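Local atomic coordinates of glycerol uptake operon antiterminator regulatory protein (Listeria monocytogenes str. 4b, PDB entry 3KTS), a protein that probably controls the expression of glycerol uptake genes by transcription antitermination in response to glycerol 3-phosphate. Residues Ile74-Cys78 with Thr79-Pro83; Arg90-Ala93 with Ile94-Ala97; Ser114-Asn117 with Lys118-Leu122. One frame throughout, in Å; residues are numbered along the deposited sequence.

Contact 1 of 3, residues Ile74-Cys78 with Thr79-Pro83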
ATOM      1  N   ILE A  74      -0.668  -2.798  16.158  1.00 73.46           N
ATOM      2  CA  ILE A  74      -1.633  -2.239  15.214  1.00 76.03           C
ATOM      3  C   ILE A  74      -2.532  -1.244  15.936  1.00 77.94           C
ATOM      4  O   ILE A  74      -2.831  -0.173  15.400  1.00 80.35           O
ATOM      5  CB  ILE A  74      -2.426  -3.349  14.473  1.00 75.71           C
ATOM      6  CG1 ILE A  74      -1.471  -4.220  13.646  1.00 72.45           C
ATOM      7  CG2 ILE A  74      -3.509  -2.767  13.561  1.00 79.75           C
ATOM      8  CD1 ILE A  74      -0.422  -3.449  12.824  1.00 59.95           C
ATOM      9  N   ASP A  75      -2.913  -1.593  17.167  1.00 81.22           N
ATOM     10  CA  ASP A  75      -3.596  -0.682  18.096  1.00 80.22           C
ATOM     11  C   ASP A  75      -2.873   0.661  18.217  1.00 78.55           C
ATOM     12  O   ASP A  75      -3.502   1.708  18.118  1.00 78.06           O
ATOM     13  CB  ASP A  75      -3.734  -1.331  19.481  1.00 77.43           C
ATOM     14  CG  ASP A  75      -4.861  -2.344  19.540  1.00 90.38           C
ATOM     15  OD1 ASP A  75      -5.907  -2.090  18.907  1.00 86.60           O
ATOM     16  OD2 ASP A  75      -4.710  -3.387  20.224  1.00 82.32           O
ATOM     17  N   PHE A  76      -1.554   0.601  18.404  1.00 80.90           N
ATOM     18  CA  PHE A  76      -0.670   1.770  18.475  1.00 80.57           C
ATOM     19  C   PHE A  76      -0.702   2.615  17.207  1.00 83.83           C
ATOM     20  O   PHE A  76      -0.737   3.845  17.275  1.00 84.67           O
ATOM     21  CB  PHE A  76       0.754   1.292  18.759  1.00 79.24           C
ATOM     22  CG  PHE A  76       1.802   2.375  18.737  1.00 75.26           C
ATOM     23  CD1 PHE A  76       2.797   2.370  17.762  1.00 81.90           C
ATOM     24  CD2 PHE A  76       1.822   3.371  19.705  1.00 75.04           C
ATOM     25  CE1 PHE A  76       3.780   3.346  17.740  1.00 76.54           C
ATOM     26  CE2 PHE A  76       2.797   4.358  19.689  1.00 64.35           C
ATOM     27  CZ  PHE A  76       3.787   4.339  18.712  1.00 76.46           C
ATOM     28  N   LEU A  77      -0.705   1.948  16.057  1.00 86.65           N
ATOM     29  CA  LEU A  77      -0.734   2.633  14.770  1.00 81.35           C
ATOM     30  C   LEU A  77      -2.052   3.342  14.540  1.00 81.96           C
ATOM     31  O   LEU A  77      -2.078   4.412  13.943  1.00 91.29           O
ATOM     32  CB  LEU A  77      -0.471   1.658  13.625  1.00 77.96           C
ATOM     33  CG  LEU A  77       0.890   0.967  13.562  1.00 69.44           C
ATOM     34  CD1 LEU A  77       0.971   0.143  12.299  1.00 58.43           C
ATOM     35  CD2 LEU A  77       2.033   1.969  13.627  1.00 72.48           C
ATOM     36  N   CYS A  78      -3.133   2.746  15.032  1.00 79.59           N
ATOM     37  CA  CYS A  78      -4.479   3.262  14.802  1.00 85.32           C
ATOM     38  C   CYS A  78      -4.908   4.331  15.798  1.00 87.88           C
ATOM     39  O   CYS A  78      -5.612   5.274  15.433  1.00 92.52           O
ATOM     40  CB  CYS A  78      -5.487   2.119  14.824  1.00 91.58           C
ATOM     41  SG  CYS A  78      -5.268   0.919  13.496  1.00 92.81           S
ATOM     42  N   THR A  79      -4.493   4.176  17.053  1.00 91.94           N
ATOM     43  CA  THR A  79      -4.881   5.100  18.119  1.00 87.78           C
ATOM     44  C   THR A  79      -3.871   6.227  18.344  1.00 91.03           C
ATOM     45  O   THR A  79      -4.266   7.343  18.677  1.00 97.97           O
ATOM     46  CB  THR A  79      -5.148   4.375  19.470  1.00 87.76           C
ATOM     47  OG1 THR A  79      -3.960   3.698  19.906  1.00 83.71           O
ATOM     48  CG2 THR A  79      -6.296   3.371  19.344  1.00 70.45           C
ATOM     49  N   GLU A  80      -2.582   5.951  18.158  1.00 92.91           N
ATOM     50  CA  GLU A  80      -1.547   6.943  18.486  1.00 90.27           C
ATOM     51  C   GLU A  80      -0.686   7.469  17.341  1.00 90.20           C
ATOM     52  O   GLU A  80      -0.056   8.515  17.489  1.00 95.63           O
ATOM     53  CB  GLU A  80      -0.660   6.456  19.638  1.00 89.59           C
ATOM     54  CG  GLU A  80      -1.259   6.710  21.019  1.00100.21           C
ATOM     55  CD  GLU A  80      -0.260   7.298  22.012  1.00124.03           C
ATOM     56  OE1 GLU A  80      -0.706   7.874  23.029  1.00129.42           O
ATOM     57  OE2 GLU A  80       0.967   7.196  21.778  1.00127.19           O
ATOM     58  N   ILE A  81      -0.635   6.767  16.213  1.00 94.11           N
ATOM     59  CA  ILE A  81       0.134   7.271  15.063  1.00 93.71           C
ATOM     60  C   ILE A  81      -0.794   7.849  13.999  1.00 93.22           C
ATOM     61  O   ILE A  81      -0.568   8.962  13.516  1.00 95.05           O
ATOM     62  CB  ILE A  81       1.166   6.227  14.519  1.00 93.00           C
ATOM     63  CG1 ILE A  81       2.573   6.533  15.033  1.00101.12           C
ATOM     64  CG2 ILE A  81       1.307   6.285  13.014  1.00100.99           C
ATOM     65  CD1 ILE A  81       2.719   6.686  16.517  1.00117.01           C
ATOM     66  N   CYS A  82      -1.849   7.094  13.687  1.00 93.48           N
ATOM     67  CA  CYS A  82      -2.920   7.485  12.759  1.00 94.21           C
ATOM     68  C   CYS A  82      -2.478   7.878  11.347  1.00 95.72           C
ATOM     69  O   CYS A  82      -2.551   9.058  10.984  1.00100.08           O
ATOM     70  CB  CYS A  82      -3.786   8.594  13.367  1.00 89.51           C
ATOM     71  SG  CYS A  82      -4.226   8.312  15.080  1.00114.09           S
ATOM     72  N   PRO A  83      -2.011   6.899  10.541  1.00 91.49           N
ATOM     73  CA  PRO A  83      -1.946   7.208   9.119  1.00 83.97           C
ATOM     74  C   PRO A  83      -3.344   7.142   8.527  1.00 81.72           C
ATOM     75  O   PRO A  83      -4.310   6.920   9.249  1.00 89.68           O
ATOM     76  CB  PRO A  83      -1.070   6.089   8.562  1.00 87.40           C
ATOM     77  CG  PRO A  83      -1.285   4.950   9.483  1.00 91.00           C
ATOM     78  CD  PRO A  83      -1.489   5.550  10.834  1.00 87.31           C
TER
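Phe76 and Ile81 meet near the end of helix 71-81, in a local contact between successive turns. Methyl CD1 of Ile81 lies 3.4 Å from Phe76 CZ, at the far end of the ring. The approach is oblique. With CG placed opposite the backbone N (chi1 175°), the Phe76 ring reaches along the helix toward Glu80 and Ile81. Glu80 packs beside it, with Glu80 CB 4.0 Å from Phe76 CD2. The Glu80 carboxylate is turned 37° from the ring plane.

Thr79 turns back onto Asp75. One carbonyl oxygen takes two bonds: Thr79 N lies 2.9 Å from Asp75 O, and Thr79 OG1 lies 2.7 Å from the same Asp75 O. The N-H comes almost in line with the C=O bond, while the hydroxyl comes from above the carbonyl plane. A chi1 of 61° folds the hydroxyl back over the preceding turn. The Asp75 carboxylate is engaged elsewhere, by His100.

Leu77 faces inward. Both Leu77 and Ile81 pack on Leu43 of helix 43-52, and Leu77 also meets Leu59. The backbone widens here. Glu80 N bonds Phe76 O at 2.9 Å, and Ile81 N adds a weak bond to that oxygen. Cys82 N then reaches five residues back to Leu77 O, at 2.7 Å. Pro83 CD also packs against Leu77 O. Cys82 has positive phi and leaves the helix. This is a helix C-terminus that ends in a pi-type turn, on an outer helix of a TIM barrel.

Contact 2 of 3, residues Arg90-Ala93 with Ile94-Ala97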
ATOM      1  N   ARG A  90       0.394  -9.611   7.121  1.00 63.34           N
ATOM      2  CA  ARG A  90      -0.188 -10.409   8.175  1.00 58.85           C
ATOM      3  C   ARG A  90      -1.700 -10.250   8.145  1.00 68.17           C
ATOM      4  O   ARG A  90      -2.203  -9.136   8.003  1.00 82.99           O
ATOM      5  CB  ARG A  90       0.342  -9.902   9.513  1.00 64.20           C
ATOM      6  CG  ARG A  90       0.688 -10.968  10.537  1.00 73.54           C
ATOM      7  CD  ARG A  90       0.440 -10.442  11.936  1.00 81.59           C
ATOM      8  NE  ARG A  90       1.246 -11.132  12.936  1.00105.85           N
ATOM      9  CZ  ARG A  90       0.857 -11.364  14.187  1.00119.84           C
ATOM     10  NH1 ARG A  90       1.668 -11.998  15.026  1.00103.40           N
ATOM     11  NH2 ARG A  90      -0.348 -10.974  14.597  1.00128.76           N
ATOM     12  N   GLY A  91      -2.422 -11.359   8.293  1.00 73.54           N
ATOM     13  CA  GLY A  91      -3.888 -11.343   8.272  1.00 66.25           C
ATOM     14  C   GLY A  91      -4.500 -10.723   9.512  1.00 74.70           C
ATOM     15  O   GLY A  91      -5.490  -9.981   9.428  1.00 72.80           O
ATOM     16  N   ASN A  92      -3.898 -11.020  10.662  1.00 76.91           N
ATOM     17  CA  ASN A  92      -4.345 -10.505  11.955  1.00 83.27           C
ATOM     18  C   ASN A  92      -4.307  -8.981  12.033  1.00 81.14           C
ATOM     19  O   ASN A  92      -5.120  -8.364  12.723  1.00 82.34           O
ATOM     20  CB  ASN A  92      -3.495 -11.100  13.076  1.00 90.92           C
ATOM     21  CG  ASN A  92      -3.410 -12.614  13.000  1.00104.99           C
ATOM     22  OD1 ASN A  92      -2.361 -13.180  12.665  1.00111.14           O
ATOM     23  ND2 ASN A  92      -4.521 -13.280  13.295  1.00 81.87           N
ATOM     24  N   ALA A  93      -3.364  -8.384  11.315  1.00 77.96           N
ATOM     25  CA  ALA A  93      -3.241  -6.935  11.262  1.00 79.59           C
ATOM     26  C   ALA A  93      -4.340  -6.304  10.412  1.00 84.65           C
ATOM     27  O   ALA A  93      -4.802  -5.205  10.713  1.00 91.47           O
ATOM     28  CB  ALA A  93      -1.876  -6.544  10.748  1.00 75.96           C
ATOM     29  N   ILE A  94      -4.752  -7.003   9.356  1.00 83.19           N
ATOM     30  CA  ILE A  94      -5.841  -6.548   8.496  1.00 78.46           C
ATOM     31  C   ILE A  94      -7.168  -6.608   9.259  1.00 77.45           C
ATOM     32  O   ILE A  94      -7.997  -5.703   9.136  1.00 79.33           O
ATOM     33  CB  ILE A  94      -5.912  -7.381   7.183  1.00 84.99           C
ATOM     34  CG1 ILE A  94      -4.601  -7.273   6.388  1.00 76.20           C
ATOM     35  CG2 ILE A  94      -7.109  -6.972   6.318  1.00 76.71           C
ATOM     36  CD1 ILE A  94      -4.273  -5.878   5.863  1.00 84.04           C
ATOM     37  N   MET A  95      -7.337  -7.665  10.057  1.00 71.97           N
ATOM     38  CA  MET A  95      -8.515  -7.833  10.916  1.00 75.28           C
ATOM     39  C   MET A  95      -8.591  -6.729  11.964  1.00 72.51           C
ATOM     40  O   MET A  95      -9.642  -6.131  12.161  1.00 74.31           O
ATOM     41  CB  MET A  95      -8.528  -9.217  11.592  1.00 64.44           C
ATOM     42  CG  MET A  95      -8.643 -10.380  10.615  1.00 74.52           C
ATOM     43  SD  MET A  95      -8.962 -12.035  11.293  1.00 96.13           S
ATOM     44  CE  MET A  95      -7.683 -12.258  12.529  1.00 80.24           C
ATOM     45  N   LYS A  96      -7.461  -6.450  12.607  1.00 78.75           N
ATOM     46  CA  LYS A  96      -7.388  -5.434  13.647  1.00 82.30           C
ATOM     47  C   LYS A  96      -7.636  -4.024  13.116  1.00 88.73           C
ATOM     48  O   LYS A  96      -8.361  -3.249  13.746  1.00 94.39           O
ATOM     49  CB  LYS A  96      -6.045  -5.494  14.381  1.00 76.56           C
ATOM     50  CG  LYS A  96      -6.075  -4.847  15.760  1.00 79.57           C
ATOM     51  CD  LYS A  96      -6.877  -5.691  16.747  1.00 87.37           C
ATOM     52  CE  LYS A  96      -7.347  -4.868  17.925  1.00 93.81           C
ATOM     53  NZ  LYS A  96      -7.653  -5.713  19.109  1.00 98.20           N
ATOM     54  N   ALA A  97      -7.045  -3.704  11.962  1.00 80.13           N
ATOM     55  CA  ALA A  97      -7.195  -2.378  11.359  1.00 79.06           C
ATOM     56  C   ALA A  97      -8.647  -2.106  10.993  1.00 83.67           C
ATOM     57  O   ALA A  97      -9.135  -0.986  11.138  1.00 81.63           O
ATOM     58  CB  ALA A  97      -6.312  -2.238  10.144  1.00 73.37           C
TER
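Gly91 O accepts Met95 N at 3.0 Å in an alpha-helical bond, and two further i to i+4 bonds follow, Lys96 N to Asn92 O and Ala97 N to Ala93 O. A weak bond from Ile94 N also reaches Gly91 O. These bonds belong to the beginning of helix 91-99. Just before it, Arg90 N bonds Ser88 OG.

Asn92 and Met95 run side by side and point the same way. The Met95 chain is bent at its last torsion (chi3 -53°), which turns the methyl back over the first turn. Met95 CE lies 3.4 Å from Asn92 ND2 and 3.8 Å from Asn92 CA. This is a packing contact between a methyl and an amide. Nearer the backbone, Met95 CG rests 3.4 Å from Gly91 O.

Ile94 sends its CG1 branch back toward the helix start, where Ile94 CG1 lies 3.4 Å from Arg90 O. Its side chain also meets Ala104 and Gln106 of strand 103-109, so it lies between this turn and the sheet. Ala97 CB sits 3.4 Å from Ala93 O. Ala93 and Ala97 face strand 85-88, where Ala93 touches Ser88 and Ala97 touches Ile86. Ala93 and Lys96 both touch Ile74 of helix 71-81, and Lys96 also touches Asp71.

Strand 85-88, helix 91-99 and strand 103-109 form one beta-alpha-beta unit, the repeating element of the TIM barrel.

Contact 3 of 3, residues Ser114-Asn117 with Lys118-Leu122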
ATOM      1  N   SER A 114       1.803 -21.739  -4.734  1.00 80.61           N
ATOM      2  CA  SER A 114       1.511 -21.961  -3.326  1.00 78.71           C
ATOM      3  C   SER A 114       1.200 -20.635  -2.643  1.00 83.65           C
ATOM      4  O   SER A 114       0.277 -20.553  -1.831  1.00 87.72           O
ATOM      5  CB  SER A 114       2.686 -22.660  -2.641  1.00 77.16           C
ATOM      6  OG  SER A 114       2.433 -22.857  -1.261  1.00 90.39           O
ATOM      7  N   ALA A 115       1.969 -19.609  -3.001  1.00 84.02           N
ATOM      8  CA  ALA A 115       1.790 -18.248  -2.505  1.00 80.43           C
ATOM      9  C   ALA A 115       0.454 -17.662  -2.955  1.00 84.15           C
ATOM     10  O   ALA A 115      -0.218 -16.976  -2.180  1.00 92.02           O
ATOM     11  CB  ALA A 115       2.943 -17.364  -2.965  1.00 71.45           C
ATOM     12  N   TYR A 116       0.080 -17.938  -4.201  1.00 82.11           N
ATOM     13  CA  TYR A 116      -1.240 -17.581  -4.716  1.00 83.53           C
ATOM     14  C   TYR A 116      -2.341 -18.234  -3.872  1.00 82.87           C
ATOM     15  O   TYR A 116      -3.157 -17.530  -3.285  1.00 82.24           O
ATOM     16  CB  TYR A 116      -1.372 -17.990  -6.192  1.00 82.19           C
ATOM     17  CG  TYR A 116      -2.645 -17.522  -6.878  1.00 78.51           C
ATOM     18  CD1 TYR A 116      -2.697 -16.288  -7.506  1.00 82.69           C
ATOM     19  CD2 TYR A 116      -3.790 -18.328  -6.916  1.00 91.14           C
ATOM     20  CE1 TYR A 116      -3.852 -15.846  -8.142  1.00108.44           C
ATOM     21  CE2 TYR A 116      -4.955 -17.895  -7.544  1.00 95.00           C
ATOM     22  CZ  TYR A 116      -4.976 -16.651  -8.158  1.00100.86           C
ATOM     23  OH  TYR A 116      -6.114 -16.204  -8.794  1.00 94.78           O
ATOM     24  N   ASN A 117      -2.325 -19.570  -3.803  1.00 79.85           N
ATOM     25  CA  ASN A 117      -3.373 -20.371  -3.155  1.00 75.07           C
ATOM     26  C   ASN A 117      -3.592 -20.053  -1.686  1.00 75.61           C
ATOM     27  O   ASN A 117      -4.731 -19.963  -1.233  1.00 80.42           O
ATOM     28  CB  ASN A 117      -3.081 -21.868  -3.298  1.00 66.98           C
ATOM     29  CG  ASN A 117      -3.244 -22.368  -4.722  1.00 84.72           C
ATOM     30  OD1 ASN A 117      -3.633 -21.621  -5.623  1.00 89.70           O
ATOM     31  ND2 ASN A 117      -2.933 -23.645  -4.933  1.00 92.69           N
ATOM     32  N   LYS A 118      -2.498 -19.895  -0.951  1.00 75.13           N
ATOM     33  CA  LYS A 118      -2.562 -19.553   0.467  1.00 79.37           C
ATOM     34  C   LYS A 118      -2.990 -18.106   0.645  1.00 78.33           C
ATOM     35  O   LYS A 118      -3.709 -17.777   1.588  1.00 83.31           O
ATOM     36  CB  LYS A 118      -1.215 -19.812   1.151  1.00 77.60           C
ATOM     37  CG  LYS A 118      -0.873 -21.299   1.242  1.00 98.28           C
ATOM     38  CD  LYS A 118       0.531 -21.548   1.753  1.00101.61           C
ATOM     39  CE  LYS A 118       0.846 -23.033   1.730  1.00 88.77           C
ATOM     40  NZ  LYS A 118       2.161 -23.323   2.359  1.00107.65           N
ATOM     41  N   GLY A 119      -2.557 -17.261  -0.290  1.00 76.58           N
ATOM     42  CA  GLY A 119      -2.831 -15.838  -0.262  1.00 69.85           C
ATOM     43  C   GLY A 119      -4.264 -15.493  -0.597  1.00 79.24           C
ATOM     44  O   GLY A 119      -4.842 -14.609   0.035  1.00 87.13           O
ATOM     45  N   VAL A 120      -4.839 -16.179  -1.587  1.00 79.03           N
ATOM     46  CA  VAL A 120      -6.253 -15.985  -1.928  1.00 85.70           C
ATOM     47  C   VAL A 120      -7.156 -16.502  -0.807  1.00 84.42           C
ATOM     48  O   VAL A 120      -8.214 -15.933  -0.548  1.00 92.47           O
ATOM     49  CB  VAL A 120      -6.670 -16.586  -3.313  1.00 82.11           C
ATOM     50  CG1 VAL A 120      -5.903 -15.925  -4.450  1.00 91.54           C
ATOM     51  CG2 VAL A 120      -6.505 -18.103  -3.360  1.00106.37           C
ATOM     52  N   ALA A 121      -6.707 -17.556  -0.129  1.00 81.91           N
ATOM     53  CA  ALA A 121      -7.412 -18.107   1.020  1.00 79.71           C
ATOM     54  C   ALA A 121      -7.388 -17.119   2.189  1.00 79.70           C
ATOM     55  O   ALA A 121      -8.374 -16.999   2.917  1.00 87.60           O
ATOM     56  CB  ALA A 121      -6.807 -19.459   1.424  1.00 60.25           C
ATOM     57  N   LEU A 122      -6.274 -16.401   2.344  1.00 78.06           N
ATOM     58  CA  LEU A 122      -6.130 -15.402   3.411  1.00 72.98           C
ATOM     59  C   LEU A 122      -6.980 -14.165   3.139  1.00 73.81           C
ATOM     60  O   LEU A 122      -7.620 -13.639   4.052  1.00 75.08           O
ATOM     61  CB  LEU A 122      -4.661 -15.006   3.615  1.00 74.93           C
ATOM     62  CG  LEU A 122      -4.317 -14.184   4.867  1.00 68.57           C
ATOM     63  CD1 LEU A 122      -4.917 -14.797   6.143  1.00 57.00           C
ATOM     64  CD2 LEU A 122      -2.821 -14.024   5.023  1.00 51.44           C
TER
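Val120 CG1 lies over one face of the Tyr116 ring, and Asn117 OD1 sits at the ring's edge, in its plane. Val120 CG1 is 3.9 Å from the centroid of the Tyr116 ring, only 15° off the ring normal. This is a CH-pi contact. The methyl is displaced toward the rim, so its nearest ring atom is Tyr116 CE2, with Val120 CG1 3.8 Å away. CD2 and CZ are almost as close.

The contact is an i to i+4 pairing on helix 113-126 of the TIM barrel. This helix links strands 103-109 and 130-134 in a beta-alpha-beta unit. The Tyr116 side chain leaves opposite its backbone N (chi1 -173°), which carries the ring along the helix to meet the next turn. The two side chains cross at a slant. Helix 139-149 extends the cluster: Gln141, Met145 and Lys148 touch Tyr116, and Met145 also touches Val120.

The same two residues are joined through the backbone. Val120 N bonds Tyr116 O at 2.7 Å. The other Val120 methyl, CG2, packs near Asn117 O. That oxygen also receives a weak bond from Ala121 N. Gly119 N bonds Ala115 O at 3.0 Å. One turn earlier, Ala115 N is held by the Asp112 carboxylate.

A second side-chain pair lies on another side of the helix, where Ser114 meets Lys118. Lys118 N bonds Ser114 O at 3.0 Å. The Lys118 chain is extended beyond CG and runs alongside the serine. Its CG and CD pass Ser114 O, and Lys118 CE comes to rest 3.4 Å from Ser114 OG.

The three contacts follow one another along the chain, each centred on a different helix around the parallel barrel: 71-81, 91-99 and 113-126. Contacts 1 and 2 have centres 13 Å apart, and their helices touch. Besides the packing around Ile74, the Lys96 chain passes the Asp75 carboxylate, with Lys96 CE 3.3 Å from Asp75 OD1. Contacts 2 and 3 have centres 16 Å apart and meet lightly, through Gly91 and Leu122. Contacts 1 and 3 do not touch, and their nearest atoms are about 13 Å apart. Strands 85-88 and 103-109 separate the helices in sequence. The helices thus form consecutive parts of the barrel's outer layer.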